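Local coordinates for protein Rho guanyl nucleotide exchange factor (Rom2), putative (Aspergillus fumigatus Af293, PDB 5O51) that probably acts as a guanyl-nucleotide exchange factor for Rho GTPases, the piece described here being its CNH domain, a seven-bladed beta-propeller, at residues D69-Y74 with H125-V130; E234-E239 with S248-R253. All coordinates share one frame; numbering follows the deposited sequence.

Followed from the N terminus, the chain passes strand 8-12 and the sheet of strands 22-28 to 57-61, then enters the sheet of strands 65-71 to 107-110, where interaction 1 begins. This contact closes a loop of 50 residues by bringing the end of strand 65-71 and the turn after it against strand 125-132 of the next sheet, and so ties two consecutive propeller blades together. Interaction 2 opens only after that loop has closed, so the two lie in series, neither nesting nor crossing. Its own loop is short, eight residues, and stays within one blade, linking the turn between strands 230-236 and 239-244 to the end of strand 247-251. The centres of interactions 1 and 2 are about 25 Å apart.

Interaction 1 of 2, residues D69-Y74 with H125-V130; sequences DTLEEY and HLVCSV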
loop_
_atom_site.group_PDB
_atom_site.type_symbol
_atom_site.label_atom_id
_atom_site.label_comp_id
_atom_site.label_asym_id
_atom_site.label_seq_id
_atom_site.Cartn_x
_atom_site.Cartn_y
_atom_site.Cartn_z
ATOM N N ASP A 69 -1.112 -9.339 0.886
ATOM C CA ASP A 69 0.223 -9.189 1.492
ATOM C C ASP A 69 0.661 -10.523 2.109
ATOM O O ASP A 69 -0.068 -11.562 1.979
ATOM C CB ASP A 69 0.181 -8.115 2.568
ATOM C CG ASP A 69 1.529 -7.346 2.724
ATOM O OD1 ASP A 69 2.627 -7.827 2.308
ATOM O OD2 ASP A 69 1.452 -6.250 3.290
ATOM N N THR A 70 1.853 -10.521 2.715
ATOM C CA THR A 70 2.444 -11.700 3.417
ATOM C C THR A 70 2.985 -11.331 4.792
ATOM O O THR A 70 3.259 -10.180 5.006
ATOM C CB THR A 70 3.687 -12.281 2.702
ATOM O OG1 THR A 70 4.594 -11.214 2.381
ATOM C CG2 THR A 70 3.308 -13.066 1.446
ATOM N N LEU A 71 3.122 -12.325 5.693
ATOM C CA LEU A 71 4.052 -12.318 6.869
ATOM C C LEU A 71 5.025 -13.431 6.641
ATOM O O LEU A 71 4.732 -14.574 6.956
ATOM C CB LEU A 71 3.321 -12.659 8.170
ATOM C CG LEU A 71 2.693 -11.546 8.988
ATOM C CD1 LEU A 71 1.595 -10.970 8.155
ATOM C CD2 LEU A 71 2.137 -12.058 10.333
ATOM N N GLU A 72 6.180 -13.140 6.081
ATOM C CA GLU A 72 7.037 -14.206 5.540
ATOM C C GLU A 72 7.648 -15.048 6.682
ATOM O O GLU A 72 7.895 -16.260 6.514
ATOM C CB GLU A 72 8.109 -13.602 4.587
ATOM C CG GLU A 72 8.766 -14.584 3.608
ATOM C CD GLU A 72 8.253 -14.504 2.150
ATOM O OE1 GLU A 72 7.047 -14.687 1.933
ATOM O OE2 GLU A 72 9.061 -14.310 1.201
ATOM N N GLU A 73 7.806 -14.412 7.840
ATOM C CA GLU A 73 8.396 -15.031 9.027
ATOM C C GLU A 73 7.512 -16.158 9.562
ATOM O O GLU A 73 8.059 -17.152 10.086
ATOM C CB GLU A 73 8.666 -13.961 10.115
ATOM C CG GLU A 73 9.183 -14.473 11.451
ATOM C CD GLU A 73 10.595 -15.050 11.380
ATOM O OE1 GLU A 73 11.537 -14.298 11.041
ATOM O OE2 GLU A 73 10.768 -16.250 11.681
ATOM N N TYR A 74 6.182 -15.965 9.427
ATOM C CA TYR A 74 5.135 -16.917 9.851
ATOM C C TYR A 74 4.509 -17.711 8.704
ATOM O O TYR A 74 3.499 -18.395 8.878
ATOM C CB TYR A 74 4.046 -16.142 10.575
ATOM C CG TYR A 74 4.584 -15.641 11.853
ATOM C CD1 TYR A 74 5.278 -14.449 11.917
ATOM C CD2 TYR A 74 4.483 -16.411 13.003
ATOM C CE1 TYR A 74 5.828 -14.011 13.114
ATOM C CE2 TYR A 74 5.018 -15.989 14.204
ATOM C CZ TYR A 74 5.688 -14.784 14.259
ATOM O OH TYR A 74 6.207 -14.351 15.457
ATOM N N HIS A 125 5.039 -8.604 16.358
ATOM C CA HIS A 125 4.739 -7.794 15.186
ATOM C C HIS A 125 3.403 -8.165 14.568
ATOM O O HIS A 125 2.914 -9.226 14.817
ATOM C CB HIS A 125 5.912 -7.748 14.213
ATOM C CG HIS A 125 6.297 -9.056 13.600
ATOM N ND1 HIS A 125 5.467 -9.754 12.753
ATOM C CD2 HIS A 125 7.481 -9.721 13.603
ATOM C CE1 HIS A 125 6.115 -10.806 12.283
ATOM N NE2 HIS A 125 7.339 -10.807 12.782
ATOM N N LEU A 126 2.831 -7.254 13.773
ATOM C CA LEU A 126 1.379 -7.009 13.795
ATOM C C LEU A 126 0.653 -6.911 12.461
ATOM O O LEU A 126 1.281 -6.763 11.428
ATOM C CB LEU A 126 1.132 -5.721 14.577
ATOM C CG LEU A 126 1.577 -5.720 16.036
ATOM C CD1 LEU A 126 1.390 -4.311 16.564
ATOM C CD2 LEU A 126 0.801 -6.714 16.890
ATOM N N VAL A 127 -0.677 -7.033 12.526
ATOM C CA VAL A 127 -1.605 -6.848 11.405
ATOM C C VAL A 127 -2.781 -5.938 11.883
ATOM O O VAL A 127 -3.401 -6.279 12.848
ATOM C CB VAL A 127 -2.192 -8.216 10.955
ATOM C CG1 VAL A 127 -3.145 -8.065 9.787
ATOM C CG2 VAL A 127 -1.105 -9.196 10.568
ATOM N N CYS A 128 -3.071 -4.811 11.217
ATOM C CA CYS A 128 -4.260 -3.974 11.543
ATOM C C CYS A 128 -5.265 -4.053 10.453
ATOM O O CYS A 128 -4.895 -3.966 9.288
ATOM C CB CYS A 128 -3.968 -2.486 11.696
ATOM S SG CYS A 128 -2.415 -2.162 12.485
ATOM N N SER A 129 -6.530 -4.169 10.830
ATOM C CA SER A 129 -7.665 -4.048 9.906
ATOM C C SER A 129 -8.535 -2.860 10.286
ATOM O O SER A 129 -8.831 -2.659 11.449
ATOM C CB SER A 129 -8.504 -5.301 9.948
ATOM O OG SER A 129 -8.969 -5.498 11.240
ATOM N N VAL A 130 -8.934 -2.081 9.295
ATOM C CA VAL A 130 -9.628 -0.828 9.477
ATOM C C VAL A 130 -10.962 -0.913 8.761
ATOM O O VAL A 130 -10.993 -1.158 7.563
ATOM C CB VAL A 130 -8.818 0.286 8.853
ATOM C CG1 VAL A 130 -9.538 1.637 8.965
ATOM C CG2 VAL A 130 -7.433 0.314 9.489
#
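Two successive blades of the beta-propeller meet here: the end of strand 65-71 and its following turn pack on strand 125-132 of the neighbouring sheet. No hydrogen bond joins the two segments, and even the closest pair of CA atoms, those of Leu71 and Val127, is 9.1 Å apart, so side chains alone span the gap. In the buried part, Leu71 CD1 lies 4.0 Å from Val127 CG2. Val127 directs this methyl at the leucine because CG1 takes the place anti to the backbone N (chi1 -179°). Leu78 touches both residues and Ala118 also meets Leu71, extending the apolar layer between the blades.

Nearer the surface, the His125 imidazole reaches the turn, with CE1 3.3 Å from Tyr74 CE1 at the rim of the phenol ring. His125 NE2 also lies beside that rim, 3.6 Å from Tyr74 CE1. The ring planes stand at 79° with centroids 5.4 Å apart, an oblique aromatic pair. From the preceding residue, Glu73 CG comes to the imidazole edge, 4.3 Å from His125 NE2, while its carboxylate leads away. Apolar packing inside and an aromatic pair near the surface form part of the face-to-face packing of successive four-stranded blades, characteristic of beta-propellers.

Interaction 2 of 2, residues E234-E239 with S248-R253; sequences ERMNGE and SFFVNR
Glu239 and Phe250 bury most of the surface in this contact, with Met236 meeting the edge of the same phenylalanine ring. The Met236 thioether lies almost in the plane of the Phe250 ring: SD is 3.9 Å from CE1 and 5.2 Å from the ring centroid, 87° off the normal. This is an edge-on Met-aromatic contact.

Glu239 passes obliquely by the same ring, with OE1 4.0 Å from Phe250 CD1 and the carboxylate plane turned 41° from the ring. Its acid is held from outside by a salt bridge to Arg259, which also makes a cation-pi contact with Phe250; one arginine thus engages both residues. On the backbone side, Val251 O lies 3.2 Å from Glu239 CA in a CA-H...O contact; at 121° at the hydrogen it is strongly bent, at most a weak attraction.

Met236 to Glu239 form a type II' turn, closed by paired backbone bonds: Met236 N to Glu239 O at 2.7 Å and Glu239 N to Met236 O at 3.0 Å. The whole is a two-residue beta-hairpin whose second strand, 239-244, pairs with strand 247-251; Met236 and Phe250 reach each other from the strands flanking it, within one four-stranded propeller blade.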
loop_
_atom_site.group_PDB
_atom_site.type_symbol
_atom_site.label_atom_id
_atom_site.label_comp_id
_atom_site.label_asym_id
_atom_site.label_seq_id
_atom_site.Cartn_x
_atom_site.Cartn_y
_atom_site.Cartn_z
ATOM N N GLU A 234 7.236 8.707 4.981
ATOM C CA GLU A 234 8.527 8.073 4.758
ATOM C C GLU A 234 9.601 8.725 5.629
ATOM O O GLU A 234 9.758 9.949 5.629
ATOM C CB GLU A 234 8.885 8.228 3.289
ATOM C CG GLU A 234 10.143 7.488 2.881
ATOM C CD GLU A 234 9.950 6.223 2.035
ATOM O OE1 GLU A 234 8.813 5.743 1.730
ATOM O OE2 GLU A 234 11.025 5.708 1.671
ATOM N N ARG A 235 10.387 7.905 6.319
ATOM C CA ARG A 235 11.503 8.382 7.147
ATOM C C ARG A 235 12.690 8.697 6.255
ATOM O O ARG A 235 13.019 7.931 5.371
ATOM C CB ARG A 235 11.842 7.294 8.153
ATOM C CG ARG A 235 12.939 7.640 9.146
ATOM C CD ARG A 235 12.764 6.876 10.468
ATOM N NE ARG A 235 13.613 7.387 11.547
ATOM C CZ ARG A 235 13.515 8.606 12.102
ATOM N NH1 ARG A 235 12.614 9.506 11.693
ATOM N NH2 ARG A 235 14.344 8.952 13.076
ATOM N N MET A 236 13.333 9.843 6.439
ATOM C CA MET A 236 14.668 10.086 5.799
ATOM C C MET A 236 15.611 10.812 6.776
ATOM O O MET A 236 15.393 11.980 7.094
ATOM C CB MET A 236 14.528 10.887 4.506
ATOM C CG MET A 236 13.330 10.500 3.636
ATOM S SD MET A 236 13.261 11.421 2.098
ATOM C CE MET A 236 14.774 10.924 1.256
ATOM N N ASN A 237 16.626 10.110 7.288
ATOM C CA ASN A 237 17.457 10.625 8.401
ATOM C C ASN A 237 16.530 10.764 9.608
ATOM O O ASN A 237 15.671 9.892 9.821
ATOM C CB ASN A 237 18.106 11.986 8.048
ATOM C CG ASN A 237 18.629 12.027 6.631
ATOM O OD1 ASN A 237 18.386 13.003 5.888
ATOM N ND2 ASN A 237 19.339 10.959 6.232
ATOM N N GLY A 238 16.638 11.859 10.356
ATOM C CA GLY A 238 15.586 12.192 11.335
ATOM C C GLY A 238 14.524 13.183 10.877
ATOM O O GLY A 238 13.955 13.873 11.718
ATOM N N GLU A 239 14.280 13.285 9.562
ATOM C CA GLU A 239 13.108 14.018 9.018
ATOM C C GLU A 239 12.097 12.981 8.457
ATOM O O GLU A 239 12.493 11.924 8.002
ATOM C CB GLU A 239 13.521 14.999 7.892
ATOM C CG GLU A 239 14.715 15.923 8.160
ATOM C CD GLU A 239 15.224 16.676 6.905
ATOM O OE1 GLU A 239 15.174 16.157 5.748
ATOM O OE2 GLU A 239 15.699 17.822 7.084
ATOM N N SER A 248 3.283 17.604 -0.933
ATOM C CA SER A 248 4.275 16.921 -0.133
ATOM C C SER A 248 5.182 17.909 0.530
ATOM O O SER A 248 5.510 18.929 -0.070
ATOM C CB SER A 248 5.073 15.890 -0.964
ATOM O OG SER A 248 4.247 14.782 -1.255
ATOM N N PHE A 249 5.617 17.579 1.769
ATOM C CA PHE A 249 6.648 18.361 2.425
ATOM C C PHE A 249 7.327 17.595 3.583
ATOM O O PHE A 249 6.887 16.509 4.019
ATOM C CB PHE A 249 6.028 19.655 2.940
ATOM C CG PHE A 249 4.917 19.414 3.915
ATOM C CD1 PHE A 249 3.637 19.208 3.477
ATOM C CD2 PHE A 249 5.204 19.296 5.264
ATOM C CE1 PHE A 249 2.631 18.904 4.368
ATOM C CE2 PHE A 249 4.211 19.033 6.163
ATOM C CZ PHE A 249 2.918 18.858 5.720
ATOM N N PHE A 250 8.397 18.187 4.110
ATOM C CA PHE A 250 9.158 17.527 5.212
ATOM C C PHE A 250 8.787 18.050 6.623
ATOM O O PHE A 250 8.560 19.272 6.807
ATOM C CB PHE A 250 10.630 17.763 5.008
ATOM C CG PHE A 250 11.212 17.062 3.868
ATOM C CD1 PHE A 250 11.633 15.746 3.999
ATOM C CD2 PHE A 250 11.437 17.732 2.661
ATOM C CE1 PHE A 250 12.166 15.075 2.925
ATOM C CE2 PHE A 250 12.004 17.072 1.607
ATOM C CZ PHE A 250 12.360 15.742 1.727
ATOM N N VAL A 251 8.810 17.176 7.627
ATOM C CA VAL A 251 8.793 17.617 9.063
ATOM C C VAL A 251 9.933 16.978 9.862
ATOM O O VAL A 251 10.603 16.040 9.346
ATOM C CB VAL A 251 7.484 17.389 9.826
ATOM C CG1 VAL A 251 6.326 18.083 9.143
ATOM C CG2 VAL A 251 7.199 15.930 10.070
ATOM N N ASN A 252 10.153 17.493 11.090
ATOM C CA ASN A 252 11.227 16.983 11.982
ATOM C C ASN A 252 10.928 15.886 13.029
ATOM O O ASN A 252 11.886 15.256 13.514
ATOM C CB ASN A 252 11.949 18.138 12.719
ATOM C CG ASN A 252 11.083 18.819 13.772
ATOM O OD1 ASN A 252 9.967 18.377 14.136
ATOM N ND2 ASN A 252 11.577 19.956 14.233
ATOM N N ARG A 253 9.667 15.661 13.397
ATOM C CA ARG A 253 9.338 14.812 14.602
ATOM C C ARG A 253 9.160 15.761 15.761
ATOM O O ARG A 253 10.066 16.491 16.088
ATOM C CB ARG A 253 10.317 13.633 14.906
ATOM C CG ARG A 253 10.851 13.470 16.322
ATOM C CD ARG A 253 11.938 14.478 16.695
ATOM N NE ARG A 253 13.237 13.899 17.053
ATOM C CZ ARG A 253 13.637 13.546 18.285
ATOM N NH1 ARG A 253 12.845 13.661 19.355
ATOM N NH2 ARG A 253 14.858 13.049 18.450
#